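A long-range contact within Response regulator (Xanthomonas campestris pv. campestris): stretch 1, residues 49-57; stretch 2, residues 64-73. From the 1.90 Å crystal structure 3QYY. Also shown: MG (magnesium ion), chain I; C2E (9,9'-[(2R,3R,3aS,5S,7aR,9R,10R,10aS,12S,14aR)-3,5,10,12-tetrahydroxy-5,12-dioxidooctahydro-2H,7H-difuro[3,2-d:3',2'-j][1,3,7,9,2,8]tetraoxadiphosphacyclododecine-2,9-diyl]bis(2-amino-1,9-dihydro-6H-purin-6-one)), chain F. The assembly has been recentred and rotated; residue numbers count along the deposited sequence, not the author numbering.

Stretch 1, residues 49-57: DMDNLKPIN
Stretch 2, residues 64-73: AGDRVLVRLV

Stretch 1 leaves a strand at Asp49 and Met50 (phi/psi -139/125° and -68/150°), turns through Asp51 (-104/-29°) and Asn52 (-129/33°), and then enters a helix that continues beyond Asn57. Stretch 2 is helical throughout, with phi near -65° and psi near -41°. The two helices run in roughly opposite directions, at 140°, and their axes approach to 9.0 Å. Their backbones come nearest at Asn57 and Gly65, whose CA atoms are 5.2 Å apart.

No hydrogen bond crosses the contact; the stretches bury 339 Å² in all, both sides summed, and most of their contacts are between apolar side chains. Val68 (chi1 t) points its CA-to-CB bond toward stretch 1 and meets three side chains: its CG1 lies 3.9 Å from Met50 CE, its CB 4.0 Å from Leu53 CD1, and its CG2 4.0 Å from Ile56 CG2. In Met50, chi1 m (-67°) and chi2 t (-165°) place SD 3.9 Å from Leu69 CD2 and 4.2 Å from Leu72 CD1, while chi3 p (78°) swings CE to its place beside Val68. The CA-to-CB bond of Leu72 (179°, 159°) points toward stretch 1, whereas that of Leu69 starts sideways and its m, t rotamer (-67°, 174°) brings its end nearer. Leu53, at t, p (-176°, 55°), places CD2 3.9 Å from Leu69 CD2, while its CD1 also lies 4.0 Å from Gly65 O. Ile56 is m, t (-67°, 173°), with CG2 4.3 Å from Gly65 CA.

Gly65 allows the close approach at Asn57. The Asn57 side chain leaves sideways, but chi1 of -75° (m) and chi2 of -44° bring OD1 to 3.2 Å from Gly65 CA; an ideal CB on Gly65 would lie 1.8 Å from Asn57 OD1, a clash.

The Asn57 conformation also suits the cyclic dinucleotide C2E. Asn57 OD1 accepts a hydrogen bond from C2E N21 (2.9 Å, nearly linear at 176°), while Asn57 ND2 donates to C2E O2A at 2.9 Å and C2E N31 at 3.0 Å. The CA-to-CB bond of Asp66 points away from stretch 1, though the side chain's end comes nearer; with chi1 -81° (m) and chi2 -1°, its OD1 accepts from C2E N11 at 2.6 Å and, weakly, from C2E N21 at 3.0 Å. The same guanine base thus bridges Asn57 and Asp66. Leu53 CD2 approaches C2E C1A to 3.5 Å, and Leu69 CD1 approaches C2E C61 to 3.5 Å, so both leucines serve ligand and helix contact. Lys54, all t, extends NZ to 2.9 Å from C2E O1P, donating a hydrogen bond. Asp49 (chi1 t) binds magnesium through OD2 at 2.0 Å, and C2E O11 binds the same ion at 2.0 Å.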

ATOM      1  N   ASP B  49      -6.491  -4.208  -5.940  1.00 16.71           N
ATOM      2  CA  ASP B  49      -5.271  -4.270  -5.139  1.00 17.24           C
ATOM      3  C   ASP B  49      -4.884  -5.738  -5.019  1.00 17.09           C
ATOM      4  O   ASP B  49      -5.694  -6.568  -4.602  1.00 17.05           O
ATOM      5  CB  ASP B  49      -5.507  -3.679  -3.743  1.00 16.17           C
ATOM      6  CG  ASP B  49      -4.237  -3.630  -2.909  1.00 18.59           C
ATOM      7  OD1 ASP B  49      -4.311  -3.915  -1.695  1.00 19.90           O
ATOM      8  OD2 ASP B  49      -3.170  -3.290  -3.466  1.00 14.87           O
ATOM      9  N   MET B  50      -3.652  -6.067  -5.401  1.00 17.03           N
ATOM     10  CA  MET B  50      -3.192  -7.446  -5.324  1.00 18.31           C
ATOM     11  C   MET B  50      -3.061  -7.899  -3.872  1.00 18.94           C
ATOM     12  O   MET B  50      -2.784  -7.093  -2.979  1.00 16.93           O
ATOM     13  CB  MET B  50      -1.850  -7.609  -6.046  1.00 19.75           C
ATOM     14  CG  MET B  50      -1.937  -7.421  -7.554  1.00 22.27           C
ATOM     15  SD  MET B  50      -0.473  -8.039  -8.397  1.00 27.28           S
ATOM     16  CE  MET B  50      -0.800  -9.813  -8.377  1.00 27.13           C
ATOM     17  N   ASP B  51      -3.259  -9.196  -3.655  1.00 18.52           N
ATOM     18  CA  ASP B  51      -3.189  -9.799  -2.321  1.00 20.76           C
ATOM     19  C   ASP B  51      -1.906 -10.596  -2.077  1.00 21.64           C
ATOM     20  O   ASP B  51      -1.447 -10.699  -0.939  1.00 23.08           O
ATOM     21  CB  ASP B  51      -4.348 -10.787  -2.113  1.00 21.66           C
ATOM     22  CG  ASP B  51      -5.713 -10.131  -2.117  1.00 24.10           C
ATOM     23  OD1 ASP B  51      -6.709 -10.880  -2.255  1.00 24.23           O
ATOM     24  OD2 ASP B  51      -5.802  -8.893  -1.969  1.00 22.90           O
ATOM     25  N   ASN B  52      -1.327 -11.153  -3.138  1.00 21.56           N
ATOM     26  CA  ASN B  52      -0.159 -12.025  -2.971  1.00 22.64           C
ATOM     27  C   ASN B  52       1.090 -11.775  -3.807  1.00 22.66           C
ATOM     28  O   ASN B  52       1.795 -12.724  -4.151  1.00 23.34           O
ATOM     29  CB  ASN B  52      -0.608 -13.466  -3.216  1.00 22.79           C
ATOM     30  CG  ASN B  52      -0.990 -13.711  -4.669  1.00 25.12           C
ATOM     31  OD1 ASN B  52      -1.443 -12.799  -5.369  1.00 22.98           O
ATOM     32  ND2 ASN B  52      -0.818 -14.949  -5.127  1.00 24.26           N
ATOM     33  N   LEU B  53       1.390 -10.524  -4.127  1.00 21.84           N
ATOM     34  CA  LEU B  53       2.576 -10.251  -4.930  1.00 20.74           C
ATOM     35  C   LEU B  53       3.885 -10.371  -4.153  1.00 21.39           C
ATOM     36  O   LEU B  53       4.886 -10.842  -4.687  1.00 20.85           O
ATOM     37  CB  LEU B  53       2.491  -8.859  -5.556  1.00 17.79           C
ATOM     38  CG  LEU B  53       3.653  -8.508  -6.494  1.00 19.56           C
ATOM     39  CD1 LEU B  53       3.776  -9.578  -7.584  1.00 16.72           C
ATOM     40  CD2 LEU B  53       3.419  -7.138  -7.113  1.00 18.55           C
ATOM     41  N   LYS B  54       3.877  -9.948  -2.892  1.00 20.69           N
ATOM     42  CA  LYS B  54       5.083  -9.987  -2.072  1.00 22.66           C
ATOM     43  C   LYS B  54       5.747 -11.362  -1.981  1.00 22.39           C
ATOM     44  O   LYS B  54       6.951 -11.485  -2.192  1.00 21.39           O
ATOM     45  CB  LYS B  54       4.772  -9.453  -0.675  1.00 22.86           C
ATOM     46  CG  LYS B  54       5.990  -8.953   0.069  1.00 27.33           C
ATOM     47  CD  LYS B  54       5.563  -8.022   1.186  1.00 28.48           C
ATOM     48  CE  LYS B  54       6.753  -7.375   1.835  1.00 27.79           C
ATOM     49  NZ  LYS B  54       6.305  -6.340   2.797  1.00 25.30           N
ATOM     50  N   PRO B  55       4.981 -12.415  -1.655  1.00 24.30           N
ATOM     51  CA  PRO B  55       5.629 -13.727  -1.579  1.00 25.48           C
ATOM     52  C   PRO B  55       6.292 -14.132  -2.902  1.00 24.64           C
ATOM     53  O   PRO B  55       7.296 -14.842  -2.905  1.00 25.92           O
ATOM     54  CB  PRO B  55       4.486 -14.661  -1.160  1.00 26.59           C
ATOM     55  CG  PRO B  55       3.244 -13.936  -1.615  1.00 29.46           C
ATOM     56  CD  PRO B  55       3.557 -12.502  -1.294  1.00 26.00           C
ATOM     57  N   ILE B  56       5.745 -13.664  -4.020  1.00 23.56           N
ATOM     58  CA  ILE B  56       6.321 -13.976  -5.326  1.00 24.08           C
ATOM     59  C   ILE B  56       7.700 -13.334  -5.467  1.00 22.87           C
ATOM     60  O   ILE B  56       8.638 -13.969  -5.958  1.00 22.84           O
ATOM     61  CB  ILE B  56       5.390 -13.509  -6.479  1.00 24.04           C
ATOM     62  CG1 ILE B  56       4.105 -14.341  -6.461  1.00 24.34           C
ATOM     63  CG2 ILE B  56       6.101 -13.655  -7.826  1.00 24.23           C
ATOM     64  CD1 ILE B  56       3.030 -13.870  -7.430  1.00 25.63           C
ATOM     65  N   ASN B  57       7.832 -12.081  -5.028  1.00 22.88           N
ATOM     66  CA  ASN B  57       9.125 -11.398  -5.094  1.00 22.16           C
ATOM     67  C   ASN B  57      10.137 -12.078  -4.173  1.00 25.04           C
ATOM     68  O   ASN B  57      11.303 -12.254  -4.531  1.00 23.35           O
ATOM     69  CB  ASN B  57       9.011  -9.928  -4.661  1.00 21.33           C
ATOM     70  CG  ASN B  57       8.349  -9.049  -5.708  1.00 19.94           C
ATOM     71  OD1 ASN B  57       8.643  -9.148  -6.901  1.00 19.85           O
ATOM     72  ND2 ASN B  57       7.467  -8.162  -5.257  1.00 16.79           N
ATOM     73  N   ALA B  64      10.770 -11.237 -11.451  1.00 19.65           N
ATOM     74  CA  ALA B  64       9.644 -12.154 -11.598  1.00 20.22           C
ATOM     75  C   ALA B  64       8.354 -11.436 -11.204  1.00 19.69           C
ATOM     76  O   ALA B  64       7.321 -11.586 -11.862  1.00 19.32           O
ATOM     77  CB  ALA B  64       9.849 -13.391 -10.726  1.00 21.32           C
ATOM     78  N   GLY B  65       8.421 -10.659 -10.127  1.00 18.43           N
ATOM     79  CA  GLY B  65       7.257  -9.916  -9.681  1.00 17.97           C
ATOM     80  C   GLY B  65       6.875  -8.875 -10.717  1.00 18.84           C
ATOM     81  O   GLY B  65       5.689  -8.616 -10.940  1.00 17.63           O
ATOM     82  N   ASP B  66       7.883  -8.267 -11.344  1.00 17.42           N
ATOM     83  CA  ASP B  66       7.642  -7.262 -12.380  1.00 18.35           C
ATOM     84  C   ASP B  66       6.844  -7.922 -13.499  1.00 19.02           C
ATOM     85  O   ASP B  66       5.892  -7.346 -14.030  1.00 19.55           O
ATOM     86  CB  ASP B  66       8.960  -6.749 -12.974  1.00 18.53           C
ATOM     87  CG  ASP B  66       9.628  -5.684 -12.130  1.00 19.83           C
ATOM     88  OD1 ASP B  66       9.083  -5.296 -11.072  1.00 19.98           O
ATOM     89  OD2 ASP B  66      10.718  -5.229 -12.543  1.00 17.46           O
ATOM     90  N   ARG B  67       7.249  -9.136 -13.861  1.00 20.23           N
ATOM     91  CA  ARG B  67       6.584  -9.876 -14.925  1.00 20.61           C
ATOM     92  C   ARG B  67       5.119 -10.139 -14.566  1.00 20.92           C
ATOM     93  O   ARG B  67       4.261 -10.152 -15.445  1.00 19.57           O
ATOM     94  CB  ARG B  67       7.329 -11.192 -15.201  1.00 22.12           C
ATOM     95  CG  ARG B  67       6.862 -11.947 -16.454  1.00 24.57           C
ATOM     96  CD  ARG B  67       6.966 -11.099 -17.734  1.00 26.70           C
ATOM     97  NE  ARG B  67       8.339 -10.799 -18.153  1.00 25.04           N
ATOM     98  CZ  ARG B  67       9.196 -11.700 -18.630  1.00 27.55           C
ATOM     99  NH1 ARG B  67       8.830 -12.972 -18.752  1.00 25.10           N
ATOM    100  NH2 ARG B  67      10.415 -11.329 -19.002  1.00 24.25           N
ATOM    101  N   VAL B  68       4.834 -10.344 -13.280  1.00 19.74           N
ATOM    102  CA  VAL B  68       3.457 -10.572 -12.847  1.00 19.34           C
ATOM    103  C   VAL B  68       2.616  -9.330 -13.146  1.00 18.37           C
ATOM    104  O   VAL B  68       1.508  -9.433 -13.668  1.00 17.51           O
ATOM    105  CB  VAL B  68       3.361 -10.864 -11.328  1.00 21.17           C
ATOM    106  CG1 VAL B  68       1.905 -11.037 -10.927  1.00 21.81           C
ATOM    107  CG2 VAL B  68       4.150 -12.118 -10.981  1.00 22.92           C
ATOM    108  N   LEU B  69       3.144  -8.155 -12.812  1.00 17.03           N
ATOM    109  CA  LEU B  69       2.423  -6.907 -13.058  1.00 17.18           C
ATOM    110  C   LEU B  69       2.258  -6.665 -14.555  1.00 18.66           C
ATOM    111  O   LEU B  69       1.229  -6.158 -15.004  1.00 17.86           O
ATOM    112  CB  LEU B  69       3.164  -5.727 -12.428  1.00 17.44           C
ATOM    113  CG  LEU B  69       3.231  -5.708 -10.898  1.00 17.31           C
ATOM    114  CD1 LEU B  69       4.132  -4.567 -10.451  1.00 19.32           C
ATOM    115  CD2 LEU B  69       1.840  -5.544 -10.315  1.00 20.12           C
ATOM    116  N   VAL B  70       3.280  -7.026 -15.325  1.00 18.04           N
ATOM    117  CA  VAL B  70       3.228  -6.860 -16.769  1.00 21.33           C
ATOM    118  C   VAL B  70       2.148  -7.755 -17.378  1.00 21.72           C
ATOM    119  O   VAL B  70       1.381  -7.309 -18.231  1.00 21.55           O
ATOM    120  CB  VAL B  70       4.595  -7.181 -17.418  1.00 21.36           C
ATOM    121  CG1 VAL B  70       4.454  -7.260 -18.936  1.00 23.29           C
ATOM    122  CG2 VAL B  70       5.601  -6.098 -17.052  1.00 21.23           C
ATOM    123  N   ARG B  71       2.078  -9.005 -16.926  1.00 23.59           N
ATOM    124  CA  ARG B  71       1.081  -9.943 -17.441  1.00 25.07           C
ATOM    125  C   ARG B  71      -0.335  -9.516 -17.061  1.00 24.22           C
ATOM    126  O   ARG B  71      -1.273  -9.681 -17.844  1.00 22.14           O
ATOM    127  CB  ARG B  71       1.342 -11.361 -16.915  1.00 29.43           C
ATOM    128  CG  ARG B  71       1.087 -11.534 -15.428  1.00 37.20           C
ATOM    129  CD  ARG B  71       1.082 -13.000 -14.992  1.00 42.38           C
ATOM    130  NE  ARG B  71      -0.017 -13.756 -15.590  1.00 47.35           N
ATOM    131  CZ  ARG B  71       0.020 -14.316 -16.796  1.00 49.14           C
ATOM    132  NH1 ARG B  71       1.110 -14.216 -17.546  1.00 50.79           N
ATOM    133  NH2 ARG B  71      -1.036 -14.974 -17.255  1.00 51.07           N
ATOM    134  N   LEU B  72      -0.490  -8.970 -15.858  1.00 24.05           N
ATOM    135  CA  LEU B  72      -1.801  -8.522 -15.399  1.00 23.66           C
ATOM    136  C   LEU B  72      -2.368  -7.488 -16.365  1.00 23.18           C
ATOM    137  O   LEU B  72      -3.504  -7.610 -16.826  1.00 22.77           O
ATOM    138  CB  LEU B  72      -1.694  -7.922 -13.991  1.00 25.59           C
ATOM    139  CG  LEU B  72      -2.966  -7.365 -13.336  1.00 27.32           C
ATOM    140  CD1 LEU B  72      -2.772  -7.302 -11.831  1.00 30.82           C
ATOM    141  CD2 LEU B  72      -3.295  -5.983 -13.890  1.00 29.52           C
ATOM    142  N   VAL B  73      -1.568  -6.472 -16.670  1.00 21.08           N
ATOM    143  CA  VAL B  73      -1.985  -5.411 -17.575  1.00 20.71           C
ATOM    144  C   VAL B  73      -2.120  -5.934 -19.004  1.00 21.97           C
ATOM    145  O   VAL B  73      -3.049  -5.566 -19.726  1.00 20.92           O
ATOM    146  CB  VAL B  73      -0.979  -4.235 -17.538  1.00 20.09           C
ATOM    147  CG1 VAL B  73      -1.339  -3.196 -18.586  1.00 19.47           C
ATOM    148  CG2 VAL B  73      -0.990  -3.601 -16.149  1.00 20.06           C
TER
HETATM  149 MG    MG I 506      -1.348  -2.936  -2.600  1.00 15.23          MG
HETATM  150  P1  C2E F 486       6.866  -3.867  -0.370  1.00 16.03           P
HETATM  151  O2P C2E F 486       7.940  -3.497  -1.362  1.00 16.35           O
HETATM  152  O1P C2E F 486       7.356  -4.424   0.933  1.00 15.04           O
HETATM  153  O5' C2E F 486       5.966  -2.623  -0.020  1.00 14.85           O
HETATM  154  C5' C2E F 486       4.873  -2.771   0.911  1.00 14.51           C
HETATM  155  C4' C2E F 486       4.184  -1.419   1.007  1.00 13.29           C
HETATM  156  O4' C2E F 486       5.028  -0.329   1.317  1.00 13.45           O
HETATM  157  C3' C2E F 486       3.494  -1.036  -0.297  1.00 14.61           C
HETATM  158  O3' C2E F 486       2.217  -1.684  -0.421  1.00 14.67           O
HETATM  159  C2' C2E F 486       3.457   0.456  -0.169  1.00 13.41           C
HETATM  160  O2' C2E F 486       2.245   0.825   0.509  1.00 14.33           O
HETATM  161  C1' C2E F 486       4.684   0.869   0.634  1.00 12.04           C
HETATM  162  N9  C2E F 486       5.786   1.237  -0.282  1.00 14.38           N
HETATM  163  C8  C2E F 486       6.934   0.550  -0.491  1.00 15.54           C
HETATM  164  N7  C2E F 486       7.728   1.175  -1.384  1.00 15.06           N
HETATM  165  C5  C2E F 486       7.093   2.284  -1.756  1.00 15.94           C
HETATM  166  C6  C2E F 486       7.378   3.417  -2.672  1.00 17.77           C
HETATM  167  O6  C2E F 486       8.456   3.458  -3.317  1.00 18.74           O
HETATM  168  N1  C2E F 486       6.455   4.404  -2.786  1.00 15.60           N
HETATM  169  C2  C2E F 486       5.281   4.390  -2.093  1.00 15.69           C
HETATM  170  N2  C2E F 486       4.406   5.400  -2.248  1.00 15.28           N
HETATM  171  N3  C2E F 486       4.955   3.369  -1.230  1.00 14.50           N
HETATM  172  C4  C2E F 486       5.811   2.318  -1.031  1.00 13.48           C
HETATM  173  P11 C2E F 486       1.835  -2.053  -1.941  1.00 13.79           P
HETATM  174  O21 C2E F 486       1.894  -0.825  -2.785  1.00 12.88           O
HETATM  175  O11 C2E F 486       0.475  -2.649  -1.847  1.00 14.78           O
HETATM  176  O5A C2E F 486       2.847  -3.133  -2.498  1.00 14.22           O
HETATM  177  C5A C2E F 486       2.924  -4.400  -1.846  1.00 13.44           C
HETATM  178  C4A C2E F 486       3.976  -5.252  -2.497  1.00 14.43           C
HETATM  179  O4A C2E F 486       3.818  -5.422  -3.933  1.00 17.33           O
HETATM  180  C3A C2E F 486       5.387  -4.708  -2.302  1.00 15.11           C
HETATM  181  O3A C2E F 486       5.918  -5.024  -0.996  1.00 16.84           O
HETATM  182  C2A C2E F 486       6.120  -5.368  -3.426  1.00 15.00           C
HETATM  183  O2A C2E F 486       6.606  -6.640  -2.960  1.00 14.12           O
HETATM  184  C1A C2E F 486       5.113  -5.530  -4.554  1.00 15.40           C
HETATM  185  N91 C2E F 486       5.343  -4.506  -5.612  1.00 15.96           N
HETATM  186  C81 C2E F 486       4.795  -3.269  -5.727  1.00 16.37           C
HETATM  187  N71 C2E F 486       5.250  -2.630  -6.832  1.00 15.71           N
HETATM  188  C51 C2E F 486       6.106  -3.460  -7.448  1.00 16.84           C
HETATM  189  C61 C2E F 486       6.958  -3.442  -8.672  1.00 17.56           C
HETATM  190  O61 C2E F 486       6.992  -2.455  -9.439  1.00 18.30           O
HETATM  191  N11 C2E F 486       7.710  -4.536  -8.947  1.00 16.53           N
HETATM  192  C21 C2E F 486       7.720  -5.652  -8.147  1.00 17.76           C
HETATM  193  N21 C2E F 486       8.501  -6.705  -8.487  1.00 18.37           N
HETATM  194  N31 C2E F 486       6.963  -5.734  -7.016  1.00 16.95           N
HETATM  195  C41 C2E F 486       6.156  -4.689  -6.629  1.00 16.90           C
HETATM  196  O   HOH W   1      -2.261  -2.596  -0.585  1.00 15.71           O
HETATM  197  O   HOH W   2      -1.156  -5.046  -2.000  1.00 13.46           O
HETATM  198  O   HOH W   3      -1.747  -0.986  -3.032  1.00 14.21           O